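PDB 1VLI: spore coat polysaccharide biosynthesis protein spsE from Bacillus subtilis, which probably acts as an N-acylneuraminate-9-phosphate synthase of the NeuB family, working in the biosynthesis of spore coat polysaccharide. Local coordinates for residues 119-124 with 152-157; 128-131 with 137-140; 147-152 with 350-355; 161-166 with 178-183; 333-338 with 354-359. One frame throughout, in Å; residues are numbered along the deposited sequence.

Contact 1: 119-124 with 152-157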
# COMPACT_ATOMS: atom_id res chain seq x y z
N SER A 119 -7.66 -3.62 -4.57
CA SER A 119 -6.37 -3.50 -5.25
C SER A 119 -5.63 -2.23 -4.81
O SER A 119 -6.13 -1.43 -4.00
CB SER A 119 -6.60 -3.50 -6.76
OG SER A 119 -5.44 -3.94 -7.41
N THR A 120 -4.46 -2.02 -5.41
CA THR A 120 -3.56 -0.91 -5.10
C THR A 120 -3.42 0.04 -6.27
O THR A 120 -3.27 -0.41 -7.42
CB THR A 120 -2.17 -1.50 -4.78
OG1 THR A 120 -2.34 -2.49 -3.77
CG2 THR A 120 -1.26 -0.48 -4.14
N VAL A 121 -3.43 1.34 -5.99
CA VAL A 121 -3.13 2.34 -7.01
C VAL A 121 -1.80 3.05 -6.76
O VAL A 121 -1.38 3.21 -5.62
CB VAL A 121 -4.29 3.34 -7.21
CG1 VAL A 121 -5.53 2.59 -7.58
CG2 VAL A 121 -4.54 4.15 -5.99
N CYS A 122 -1.16 3.48 -7.85
CA CYS A 122 0.13 4.17 -7.75
C CYS A 122 0.25 5.47 -8.55
O CYS A 122 1.34 6.05 -8.60
CB CYS A 122 1.26 3.22 -8.17
SG CYS A 122 0.96 2.45 -9.78
N ASP A 123 -0.81 5.89 -9.24
CA ASP A 123 -0.86 7.18 -9.90
C ASP A 123 -2.29 7.57 -10.23
O ASP A 123 -3.24 6.81 -9.99
CB ASP A 123 0.02 7.23 -11.14
CG ASP A 123 -0.06 5.99 -12.00
OD1 ASP A 123 -1.19 5.58 -12.40
OD2 ASP A 123 0.97 5.37 -12.36
N GLU A 124 -2.44 8.77 -10.79
CA GLU A 124 -3.74 9.31 -11.17
C GLU A 124 -4.49 8.35 -12.13
O GLU A 124 -5.68 8.08 -11.94
CB GLU A 124 -3.57 10.72 -11.76
CG GLU A 124 -3.16 11.82 -10.74
CD GLU A 124 -1.65 11.87 -10.32
OE1 GLU A 124 -0.82 11.02 -10.74
OE2 GLU A 124 -1.28 12.81 -9.55
N LYS A 152 -3.88 13.27 -2.56
CA LYS A 152 -4.89 14.32 -2.68
C LYS A 152 -5.93 13.91 -3.72
O LYS A 152 -7.13 14.10 -3.54
CB LYS A 152 -4.17 15.59 -3.13
CG LYS A 152 -4.88 16.90 -2.89
CD LYS A 152 -4.14 18.05 -3.60
CE LYS A 152 -4.63 19.45 -3.16
NZ LYS A 152 -3.51 20.39 -2.79
N TYR A 153 -5.46 13.33 -4.81
CA TYR A 153 -6.31 13.00 -5.94
C TYR A 153 -7.29 11.92 -5.56
O TYR A 153 -8.48 12.03 -5.82
CB TYR A 153 -5.43 12.51 -7.08
CG TYR A 153 -6.14 12.27 -8.37
CD1 TYR A 153 -6.73 11.03 -8.64
CD2 TYR A 153 -6.19 13.24 -9.34
CE1 TYR A 153 -7.35 10.78 -9.83
CE2 TYR A 153 -6.81 13.00 -10.54
CZ TYR A 153 -7.40 11.77 -10.79
OH TYR A 153 -8.01 11.52 -12.01
N VAL A 154 -6.79 10.88 -4.91
CA VAL A 154 -7.64 9.80 -4.47
C VAL A 154 -8.52 10.21 -3.27
O VAL A 154 -9.70 9.85 -3.21
CB VAL A 154 -6.80 8.57 -4.13
CG1 VAL A 154 -7.71 7.44 -3.73
CG2 VAL A 154 -5.97 8.15 -5.32
N ALA A 155 -7.97 10.97 -2.32
CA ALA A 155 -8.78 11.43 -1.19
C ALA A 155 -10.11 12.06 -1.66
O ALA A 155 -11.13 11.91 -1.00
CB ALA A 155 -8.01 12.39 -0.33
N ARG A 156 -10.09 12.77 -2.78
CA ARG A 156 -11.27 13.48 -3.28
C ARG A 156 -12.38 12.56 -3.82
O ARG A 156 -13.47 13.02 -4.10
CB ARG A 156 -10.89 14.49 -4.36
CG ARG A 156 -10.36 15.77 -3.81
CD ARG A 156 -9.77 16.66 -4.87
NE ARG A 156 -8.99 17.72 -4.26
CZ ARG A 156 -8.40 18.72 -4.92
NH1 ARG A 156 -8.51 18.80 -6.24
NH2 ARG A 156 -7.70 19.63 -4.25
N LEU A 157 -12.08 11.28 -3.95
CA LEU A 157 -13.05 10.32 -4.45
C LEU A 157 -13.95 9.82 -3.33
O LEU A 157 -14.92 9.11 -3.58
CB LEU A 157 -12.32 9.16 -5.13
CG LEU A 157 -11.49 9.60 -6.32
CD1 LEU A 157 -10.57 8.48 -6.81
CD2 LEU A 157 -12.43 10.12 -7.44
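The OH of Tyr153, whose ring lies against Glu124, is hydrogen-bonded to OD1 of Asp128, a residue one turn further along helix 124-131. The phenol is thus held at its far end by Asp128 and pressed from one side by Glu124. It is the CG methylene of Glu124 that does the pressing. This CG sits over one face of the ring in a CH-pi contact, 3.8 Å from the Tyr153 ring centroid and 17° off the normal. It is displaced toward the rim, where Glu124 CG comes to 3.6 Å from Tyr153 CD2. The Glu124 chain then folds at chi2, which carries the carboxylate off the ring with its plane turned 74° against it. Tyr153 reaches this place because its CG is anti to the backbone N (chi1 -174°), sending the ring from helix 148-155 toward the start of helix 124-131. With an alanine in its place, Asp128 OD1 would probably lose this partner and the Glu124 methylene the surface it rests on. Deeper in, CG2 of Val121 and CG2 of Val154 meet at a loose 4.3 Å. Asp123 occupies the N-cap of the next helix; its OD1 bonds to Ser126 OG, while OD2 forms a salt bridge with Arg70. The contact belongs to the NeuB domain, a TIM barrel: it brings the loop after strand 116-118 and the first turn of helix 124-131 against the neighbouring helix 148-155, with Phe138 of strand 138-140 packed beneath Val154.

Contact 2: 128-131 with 137-140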
# COMPACT_ATOMS: atom_id res chain seq x y z
N ASP A 128 -7.94 6.04 -11.72
CA ASP A 128 -9.13 6.23 -12.53
C ASP A 128 -9.68 4.90 -13.00
O ASP A 128 -10.89 4.72 -13.09
CB ASP A 128 -8.78 7.04 -13.75
CG ASP A 128 -8.57 8.50 -13.46
OD1 ASP A 128 -8.89 8.95 -12.34
OD2 ASP A 128 -8.13 9.28 -14.32
N LEU A 129 -8.77 4.00 -13.37
CA LEU A 129 -9.14 2.68 -13.80
C LEU A 129 -9.85 1.93 -12.70
O LEU A 129 -10.96 1.42 -12.92
CB LEU A 129 -7.92 1.94 -14.37
CG LEU A 129 -7.54 2.47 -15.77
CD1 LEU A 129 -6.22 1.91 -16.27
CD2 LEU A 129 -8.67 2.18 -16.77
N LEU A 130 -9.26 1.91 -11.50
CA LEU A 130 -9.86 1.28 -10.33
C LEU A 130 -11.19 1.96 -9.97
O LEU A 130 -12.18 1.29 -9.65
CB LEU A 130 -8.90 1.32 -9.14
CG LEU A 130 -9.28 0.51 -7.91
CD1 LEU A 130 -9.59 -0.93 -8.26
CD2 LEU A 130 -8.18 0.56 -6.83
N GLN A 131 -11.21 3.27 -10.06
CA GLN A 131 -12.41 4.02 -9.73
C GLN A 131 -13.57 3.50 -10.60
O GLN A 131 -14.69 3.37 -10.13
CB GLN A 131 -12.20 5.52 -9.95
CG GLN A 131 -13.42 6.41 -9.70
CD GLN A 131 -13.94 6.40 -8.25
OE1 GLN A 131 -13.53 5.58 -7.42
NE2 GLN A 131 -14.83 7.32 -7.96
N ALA A 137 -12.35 0.65 -1.37
CA ALA A 137 -11.26 1.31 -0.66
C ALA A 137 -10.14 1.33 -1.65
O ALA A 137 -10.14 0.54 -2.62
CB ALA A 137 -10.83 0.54 0.59
N PHE A 138 -9.24 2.29 -1.42
CA PHE A 138 -8.02 2.43 -2.18
C PHE A 138 -6.90 2.06 -1.23
O PHE A 138 -6.89 2.48 -0.08
CB PHE A 138 -7.86 3.86 -2.67
CG PHE A 138 -8.85 4.27 -3.72
CD1 PHE A 138 -8.63 3.93 -5.07
CD2 PHE A 138 -9.98 5.00 -3.39
CE1 PHE A 138 -9.55 4.32 -6.07
CE2 PHE A 138 -10.91 5.40 -4.39
CZ PHE A 138 -10.70 5.05 -5.72
N LYS A 139 -5.98 1.23 -1.72
CA LYS A 139 -4.84 0.78 -1.00
C LYS A 139 -3.63 1.51 -1.62
O LYS A 139 -3.54 1.66 -2.82
CB LYS A 139 -4.74 -0.76 -1.04
CG LYS A 139 -3.42 -1.32 -0.42
CD LYS A 139 -3.50 -1.49 1.10
CE LYS A 139 -2.15 -1.84 1.72
NZ LYS A 139 -1.20 -0.67 1.79
N ILE A 140 -2.74 2.03 -0.79
CA ILE A 140 -1.55 2.75 -1.26
C ILE A 140 -0.34 2.00 -0.66
O ILE A 140 -0.36 1.68 0.50
CB ILE A 140 -1.57 4.20 -0.75
CG1 ILE A 140 -2.89 4.93 -1.11
CG2 ILE A 140 -0.28 4.95 -1.16
CD1 ILE A 140 -3.03 5.32 -2.54
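Phe138 faces two side chains of helix 124-131, and each meets its ring in a different way. Leu130 and Phe138 run past one another in opposite directions. The CD2 methyl of Leu130 comes obliquely to the side of the ring nearer the strand, 3.8 Å from CD1 of Phe138. Leu130 has CG anti to its own nitrogen (chi1 -170°), which extends the side chain from the helix in the direction of the sheet. Gln131 arrives at the far end of the ring. Its chain bends at chi2 (63°) and brings the amide oxygen back to the ring edge, near the ring plane, with OE1 3.3 Å from CZ of Phe138. Amide and ring planes are 30° apart, closer to parallel than to crossed. An oxygen at this edge faces aromatic C-H groups, whose slight positive charge probably favours it, although no hydrogen bond spans the two segments. The pairing is mainly apolar and buried. Leu157 touches both Gln131 and Phe138, and Val154 also packs on the Phe138 ring. In the TIM barrel, helix 124-131 leads through a short loop into strand 138-140, and these side chains pin the helix to the outside of that strand. Strand 161-164 is paired with it on one side, the loop containing Val121 on the other, and helix 148-155 shares the outer layer.

Contact 3: 147-152 with 350-355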
# COMPACT_ATOMS: atom_id res chain seq x y z
N HIS A 147 3.64 10.40 -2.11
CA HIS A 147 3.10 10.84 -3.38
C HIS A 147 1.89 11.67 -3.06
O HIS A 147 0.72 11.24 -3.24
CB HIS A 147 2.71 9.65 -4.25
CG HIS A 147 2.45 10.01 -5.67
ND1 HIS A 147 2.10 11.28 -6.07
CD2 HIS A 147 2.50 9.26 -6.80
CE1 HIS A 147 1.93 11.30 -7.38
NE2 HIS A 147 2.16 10.08 -7.84
N LEU A 148 2.17 12.88 -2.60
CA LEU A 148 1.15 13.77 -2.07
C LEU A 148 0.10 14.17 -3.12
O LEU A 148 -1.08 14.19 -2.80
CB LEU A 148 1.78 14.98 -1.37
CG LEU A 148 2.78 14.73 -0.22
CD1 LEU A 148 2.95 16.02 0.53
CD2 LEU A 148 2.38 13.60 0.79
N PRO A 149 0.49 14.48 -4.35
CA PRO A 149 -0.52 14.74 -5.39
C PRO A 149 -1.44 13.53 -5.60
O PRO A 149 -2.66 13.70 -5.73
CB PRO A 149 0.32 15.07 -6.63
CG PRO A 149 1.67 15.59 -6.03
CD PRO A 149 1.87 14.65 -4.88
N LEU A 150 -0.88 12.32 -5.57
CA LEU A 150 -1.70 11.12 -5.61
C LEU A 150 -2.61 10.99 -4.40
O LEU A 150 -3.79 10.65 -4.55
CB LEU A 150 -0.86 9.85 -5.77
CG LEU A 150 -1.64 8.53 -5.68
CD1 LEU A 150 -2.68 8.33 -6.88
CD2 LEU A 150 -0.72 7.34 -5.55
N LEU A 151 -2.10 11.25 -3.20
CA LEU A 151 -2.94 11.10 -2.01
C LEU A 151 -4.12 12.07 -2.05
O LEU A 151 -5.20 11.73 -1.62
CB LEU A 151 -2.13 11.28 -0.70
CG LEU A 151 -0.99 10.28 -0.46
CD1 LEU A 151 -0.18 10.68 0.77
CD2 LEU A 151 -1.47 8.81 -0.35
N LYS A 152 -3.88 13.27 -2.56
CA LYS A 152 -4.89 14.32 -2.68
C LYS A 152 -5.93 13.91 -3.72
O LYS A 152 -7.13 14.10 -3.54
CB LYS A 152 -4.17 15.59 -3.13
CG LYS A 152 -4.88 16.90 -2.89
CD LYS A 152 -4.14 18.05 -3.60
CE LYS A 152 -4.63 19.45 -3.16
NZ LYS A 152 -3.51 20.39 -2.79
N ARG A 350 6.15 17.07 -2.32
CA ARG A 350 5.39 18.21 -1.74
C ARG A 350 5.61 19.50 -2.57
O ARG A 350 4.88 20.47 -2.41
CB ARG A 350 5.72 18.44 -0.24
CG ARG A 350 7.02 19.23 0.04
CD ARG A 350 7.30 19.57 1.53
NE ARG A 350 7.35 18.37 2.34
CZ ARG A 350 8.42 17.60 2.54
NH1 ARG A 350 9.61 17.91 2.01
NH2 ARG A 350 8.30 16.51 3.27
N PHE A 351 6.60 19.51 -3.46
CA PHE A 351 6.84 20.70 -4.26
C PHE A 351 6.29 20.60 -5.67
O PHE A 351 6.49 21.51 -6.45
CB PHE A 351 8.33 21.05 -4.30
CG PHE A 351 8.96 21.20 -2.92
CD1 PHE A 351 8.79 22.37 -2.16
CD2 PHE A 351 9.71 20.16 -2.37
CE1 PHE A 351 9.39 22.52 -0.92
CE2 PHE A 351 10.32 20.30 -1.14
CZ PHE A 351 10.14 21.48 -0.40
N PHE A 352 5.56 19.54 -5.99
CA PHE A 352 5.16 19.33 -7.36
C PHE A 352 4.17 20.40 -7.85
O PHE A 352 4.37 21.01 -8.92
CB PHE A 352 4.63 17.91 -7.56
CG PHE A 352 4.32 17.58 -8.99
CD1 PHE A 352 5.33 17.18 -9.87
CD2 PHE A 352 3.02 17.68 -9.47
CE1 PHE A 352 5.06 16.88 -11.19
CE2 PHE A 352 2.73 17.38 -10.79
CZ PHE A 352 3.76 16.98 -11.66
N GLU A 353 3.13 20.66 -7.05
CA GLU A 353 2.18 21.74 -7.35
C GLU A 353 2.87 23.08 -7.58
O GLU A 353 2.63 23.74 -8.59
CB GLU A 353 1.14 21.85 -6.24
CG GLU A 353 -0.17 21.15 -6.59
CD GLU A 353 -0.89 20.63 -5.35
OE1 GLU A 353 -0.97 21.39 -4.36
OE2 GLU A 353 -1.36 19.46 -5.37
N LEU A 354 3.74 23.47 -6.65
CA LEU A 354 4.50 24.71 -6.71
C LEU A 354 5.26 24.86 -8.03
O LEU A 354 5.15 25.89 -8.72
CB LEU A 354 5.48 24.75 -5.55
CG LEU A 354 6.35 25.98 -5.32
CD1 LEU A 354 5.48 27.11 -4.85
CD2 LEU A 354 7.37 25.65 -4.24
N LEU A 355 6.03 23.84 -8.39
CA LEU A 355 6.81 23.93 -9.62
C LEU A 355 5.91 24.03 -10.86
O LEU A 355 6.16 24.85 -11.70
CB LEU A 355 7.75 22.74 -9.75
CG LEU A 355 8.85 22.46 -8.72
CD1 LEU A 355 9.76 21.40 -9.31
CD2 LEU A 355 9.66 23.76 -8.40
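Arg350 meets Leu148 with the base of its side chain, the two lying side by side and pointing the same way. CD1 of Leu148 is 3.8 Å from CB of Arg350. Beyond that point the arginine bends at chi3 (57°), and its NE forms a salt bridge with Glu175 of helix 170-181, a helix that Leu148 also touches. Phe351 holds the N-cap position of helix 352-356, its ring met edge-to-face by Trp373. Next in order, Phe352 approaches Pro149, its CB 4.1 Å from CG of the proline ring, while the aromatic ring continues toward Ile335 and Val337. Here the helix of the SAF (AFP-like) domain abuts helix 148-155 of the TIM barrel, and the contact joins the two domains through segments nearly 200 residues apart in sequence. Glu353 then reaches across the surface to Lys152, the two side chains coming from opposite directions. They form a salt bridge: Lys152 NZ donates to Glu353 OE1 at 3.1 Å, on the syn side and 25° out of the carboxylate plane. The bond from NZ to OE2 is weak. A leucine in place of Lys152 would probably leave the Glu353 carboxylate without this counter-charge and set it free to turn. The lysine is nearly straight as far as CE, and Lys152 CD lies 3.6 Å from OE2 of Glu353.

Contact 4: 161-166 with 178-183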
# COMPACT_ATOMS: atom_id res chain seq x y z
N MSE A 161 -9.36 4.86 2.66
CA MSE A 161 -8.00 4.81 2.21
C MSE A 161 -7.14 4.07 3.17
O MSE A 161 -7.24 4.29 4.39
CB MSE A 161 -7.54 6.20 2.00
CG MSE A 161 -8.09 6.66 0.67
SE MSE A 161 -7.53 8.29 0.07
CE MSE A 161 -5.57 8.02 -0.18
N ILE A 162 -6.37 3.12 2.65
CA ILE A 162 -5.47 2.33 3.49
C ILE A 162 -4.07 2.60 3.03
O ILE A 162 -3.77 2.35 1.85
CB ILE A 162 -5.75 0.83 3.32
CG1 ILE A 162 -7.23 0.53 3.54
CG2 ILE A 162 -4.88 0.01 4.28
CD1 ILE A 162 -7.62 -0.87 3.10
N PHE A 163 -3.22 3.13 3.91
CA PHE A 163 -1.84 3.36 3.46
C PHE A 163 -0.80 2.66 4.32
O PHE A 163 -0.98 2.48 5.51
CB PHE A 163 -1.55 4.82 3.14
CG PHE A 163 -1.41 5.72 4.35
CD1 PHE A 163 -0.18 5.83 5.04
CD2 PHE A 163 -2.48 6.50 4.76
CE1 PHE A 163 -0.04 6.69 6.09
CE2 PHE A 163 -2.35 7.37 5.85
CZ PHE A 163 -1.12 7.48 6.51
N SER A 164 0.27 2.20 3.67
CA SER A 164 1.26 1.41 4.33
C SER A 164 2.45 2.28 4.70
O SER A 164 2.63 3.37 4.16
CB SER A 164 1.65 0.27 3.41
OG SER A 164 0.78 -0.84 3.65
N THR A 165 3.26 1.82 5.63
CA THR A 165 4.31 2.69 6.17
C THR A 165 5.70 2.05 6.30
O THR A 165 6.46 2.43 7.21
CB THR A 165 3.88 3.22 7.55
OG1 THR A 165 3.74 2.12 8.45
CG2 THR A 165 2.47 3.85 7.50
N ALA A 166 6.05 1.11 5.42
CA ALA A 166 7.38 0.49 5.52
C ALA A 166 8.45 1.54 5.38
O ALA A 166 8.42 2.36 4.44
CB ALA A 166 7.57 -0.59 4.48
N ARG A 178 -2.42 14.10 7.11
CA ARG A 178 -2.88 15.47 6.92
C ARG A 178 -3.35 15.78 5.52
O ARG A 178 -4.28 16.55 5.34
CB ARG A 178 -1.76 16.47 7.24
CG ARG A 178 -1.69 16.82 8.70
CD ARG A 178 -0.87 18.07 8.99
NE ARG A 178 -1.69 19.27 8.99
CZ ARG A 178 -1.30 20.46 9.43
NH1 ARG A 178 -0.08 20.62 9.93
NH2 ARG A 178 -2.13 21.49 9.38
N THR A 179 -2.65 15.23 4.53
CA THR A 179 -2.93 15.48 3.13
C THR A 179 -4.30 14.91 2.72
O THR A 179 -5.01 15.50 1.91
CB THR A 179 -1.81 14.84 2.28
OG1 THR A 179 -0.55 15.46 2.57
CG2 THR A 179 -2.00 15.12 0.83
N ILE A 180 -4.64 13.74 3.27
CA ILE A 180 -5.92 13.10 2.97
C ILE A 180 -7.02 13.83 3.73
O ILE A 180 -8.10 14.09 3.19
CB ILE A 180 -5.90 11.61 3.35
CG1 ILE A 180 -4.82 10.90 2.52
CG2 ILE A 180 -7.30 10.95 3.17
CD1 ILE A 180 -4.39 9.58 3.15
N ARG A 181 -6.74 14.16 4.99
CA ARG A 181 -7.71 14.85 5.80
C ARG A 181 -8.07 16.19 5.23
O ARG A 181 -9.25 16.54 5.21
CB ARG A 181 -7.23 14.99 7.22
CG ARG A 181 -7.59 13.82 8.03
CD ARG A 181 -7.47 14.06 9.48
NE ARG A 181 -8.66 14.66 10.07
CZ ARG A 181 -9.72 13.98 10.50
NH1 ARG A 181 -9.77 12.66 10.39
NH2 ARG A 181 -10.73 14.64 11.04
N ALA A 182 -7.07 16.93 4.73
CA ALA A 182 -7.30 18.27 4.20
C ALA A 182 -8.32 18.30 3.05
O ALA A 182 -8.89 19.36 2.76
CB ALA A 182 -5.99 18.91 3.74
N GLU A 183 -8.54 17.17 2.38
CA GLU A 183 -9.49 17.10 1.26
C GLU A 183 -10.90 16.73 1.70
O GLU A 183 -11.77 16.51 0.87
CB GLU A 183 -9.02 16.12 0.18
CG GLU A 183 -7.71 16.49 -0.48
CD GLU A 183 -7.66 17.92 -1.00
OE1 GLU A 183 -8.61 18.33 -1.71
OE2 GLU A 183 -6.67 18.64 -0.71
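Within the beta-alpha-beta unit made by strand 161-164, helix 170-181 and strand 188-193 of the TIM barrel, Ile180 joins the helix to the strand before it by packing on Met161 and Phe163. These two residues alternate with Ile162 along the strand, so both direct their side chains toward the helix. Ile180 touches both, its CD1 meeting each. Met161, here selenomethionine, meets it tip to tip: its CE lies 3.9 Å from CD1 of Ile180. The bend of Met161 at chi3 (64°) turns CE toward the CD1 end of the isoleucine, while SE stands 4.1 Å from the other branch, CG2 of Ile180. Nothing polar links the two segments; the fit is wholly apolar and buried. Around it, Val154 and Ala155 of helix 148-155 pack on Met161, Ala155 also touches Ile180, and Ile188 and Ile190 of the next strand press on Phe163. The bound zinc is remote, about 13 Å from the Phe163 side chain, so this is the layer between sheet and helices and not the metal site. The Phe163 ring crosses the isoleucine obliquely, and the terminal methyl CD1 of Ile180 sits 4.0 Å from both CD2 and CE2 of Phe163.

Contact 5: 333-338 with 354-359; sequences DNIAVL and LLTSGV
Ile335 meets Leu355 and Thr356 through methyl groups, so the flat group to note is the Leu354 carbonyl in the adjoining turn. Two donors come to its oxygen from the same face of its plane: Ser357 OG, at 2.8 Å from Leu354 O and tilted 23° from the plane, and Ser357 N, at 3.2 Å from Leu354 O. They tie down the last part of the helix on which the apolar contact rests. That contact converges on one atom, CD1 of Ile335. Ile335 CD1 lies 3.9 Å from CG2 of Thr356 and 4.1 Å from CD1 of Leu355. The Ile335 side chain crosses Thr356 obliquely and Leu355 at about a right angle. Ile335 reaches them with CG1 set between its backbone nitrogen and carbonyl carbon (chi1 51°). Both segments belong to the SAF (AFP-like) domain, where helix 352-356 packs on strand 335-338, itself paired antiparallel with strand 317-320. The polar branch of Thr356 faces its own helix, its OG1 hydrogen-bonding to Phe352 O and Glu353 O, which keeps CG2 as the branch presented to the strand. Ile318, Thr320 and Ile324 also touch the Ile335 side chain.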
# COMPACT_ATOMS: atom_id res chain seq x y z
N ASP A 333 3.98 18.02 -18.25
CA ASP A 333 4.59 17.45 -19.44
C ASP A 333 6.09 17.20 -19.45
O ASP A 333 6.58 16.50 -20.33
CB ASP A 333 4.22 18.28 -20.66
CG ASP A 333 2.74 18.23 -20.96
OD1 ASP A 333 2.09 17.20 -20.67
OD2 ASP A 333 2.13 19.19 -21.46
N ASN A 334 6.83 17.77 -18.50
CA ASN A 334 8.27 17.51 -18.45
C ASN A 334 8.80 17.03 -17.09
O ASN A 334 9.96 16.60 -16.99
CB ASN A 334 9.08 18.71 -18.97
CG ASN A 334 8.72 20.01 -18.27
OD1 ASN A 334 8.17 20.03 -17.14
ND2 ASN A 334 9.02 21.10 -18.93
N ILE A 335 7.97 17.09 -16.06
CA ILE A 335 8.33 16.46 -14.79
C ILE A 335 7.20 15.58 -14.26
O ILE A 335 6.02 15.83 -14.55
CB ILE A 335 8.77 17.52 -13.72
CG1 ILE A 335 7.75 18.66 -13.59
CG2 ILE A 335 10.18 18.06 -14.02
CD1 ILE A 335 7.75 19.32 -12.23
N ALA A 336 7.57 14.56 -13.46
CA ALA A 336 6.60 13.65 -12.87
C ALA A 336 7.05 13.15 -11.51
O ALA A 336 8.24 13.17 -11.20
CB ALA A 336 6.29 12.48 -13.81
N VAL A 337 6.09 12.73 -10.69
CA VAL A 337 6.34 12.13 -9.37
C VAL A 337 6.55 10.61 -9.58
O VAL A 337 5.59 9.86 -9.87
CB VAL A 337 5.16 12.43 -8.44
CG1 VAL A 337 5.27 11.70 -7.08
CG2 VAL A 337 5.03 13.92 -8.24
N LEU A 338 7.82 10.18 -9.50
CA LEU A 338 8.22 8.81 -9.88
C LEU A 338 9.12 8.18 -8.82
O LEU A 338 9.64 8.87 -7.96
CB LEU A 338 8.91 8.81 -11.25
CG LEU A 338 8.03 9.27 -12.42
CD1 LEU A 338 8.87 9.75 -13.57
CD2 LEU A 338 7.08 8.17 -12.87
N LEU A 354 3.74 23.47 -6.65
CA LEU A 354 4.50 24.71 -6.71
C LEU A 354 5.26 24.86 -8.03
O LEU A 354 5.15 25.89 -8.72
CB LEU A 354 5.48 24.75 -5.55
CG LEU A 354 6.35 25.98 -5.32
CD1 LEU A 354 5.48 27.11 -4.85
CD2 LEU A 354 7.37 25.65 -4.24
N LEU A 355 6.03 23.84 -8.39
CA LEU A 355 6.81 23.93 -9.62
C LEU A 355 5.91 24.03 -10.86
O LEU A 355 6.16 24.85 -11.70
CB LEU A 355 7.75 22.74 -9.75
CG LEU A 355 8.85 22.46 -8.72
CD1 LEU A 355 9.76 21.40 -9.31
CD2 LEU A 355 9.66 23.76 -8.40
N THR A 356 4.85 23.22 -10.96
CA THR A 356 3.95 23.28 -12.13
C THR A 356 3.01 24.49 -12.14
O THR A 356 2.21 24.63 -13.05
CB THR A 356 3.15 21.98 -12.28
OG1 THR A 356 2.42 21.72 -11.08
CG2 THR A 356 4.11 20.80 -12.40
N SER A 357 3.13 25.38 -11.16
CA SER A 357 2.31 26.60 -11.14
C SER A 357 3.02 27.78 -11.82
O SER A 357 2.76 28.94 -11.49
CB SER A 357 1.93 26.95 -9.70
OG SER A 357 3.01 27.62 -9.06
N GLY A 358 3.92 27.47 -12.76
CA GLY A 358 4.58 28.48 -13.56
C GLY A 358 6.01 28.79 -13.17
O GLY A 358 6.54 29.84 -13.54
N VAL A 359 6.64 27.91 -12.42
CA VAL A 359 8.04 28.08 -12.09
C VAL A 359 8.86 27.64 -13.30
O VAL A 359 8.38 26.81 -14.07
CB VAL A 359 8.37 27.26 -10.84
CG1 VAL A 359 9.85 27.26 -10.58
CG2 VAL A 359 7.62 27.83 -9.66

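Following the chain from the N terminus, contact 1 opens at 119-124 and closes at 152-157, bringing together two successive helices of the barrel's outer layer. Contact 2 falls wholly within that span, a short closure of helix 124-131 onto strand 138-140. Contact 3 opens at 147-152, before contact 1 has closed, so the two cross; they share Lys152 and use the same helix. Contact 3 closes only at 350-355, and contact 4, which seats helix 170-181 on strand 161-164, lies inside its long loop. Contact 5 starts at 333-338 and ends on the same helix as contact 3, thereby linking the small C-terminal domain's sheet, through that helix, to the barrel.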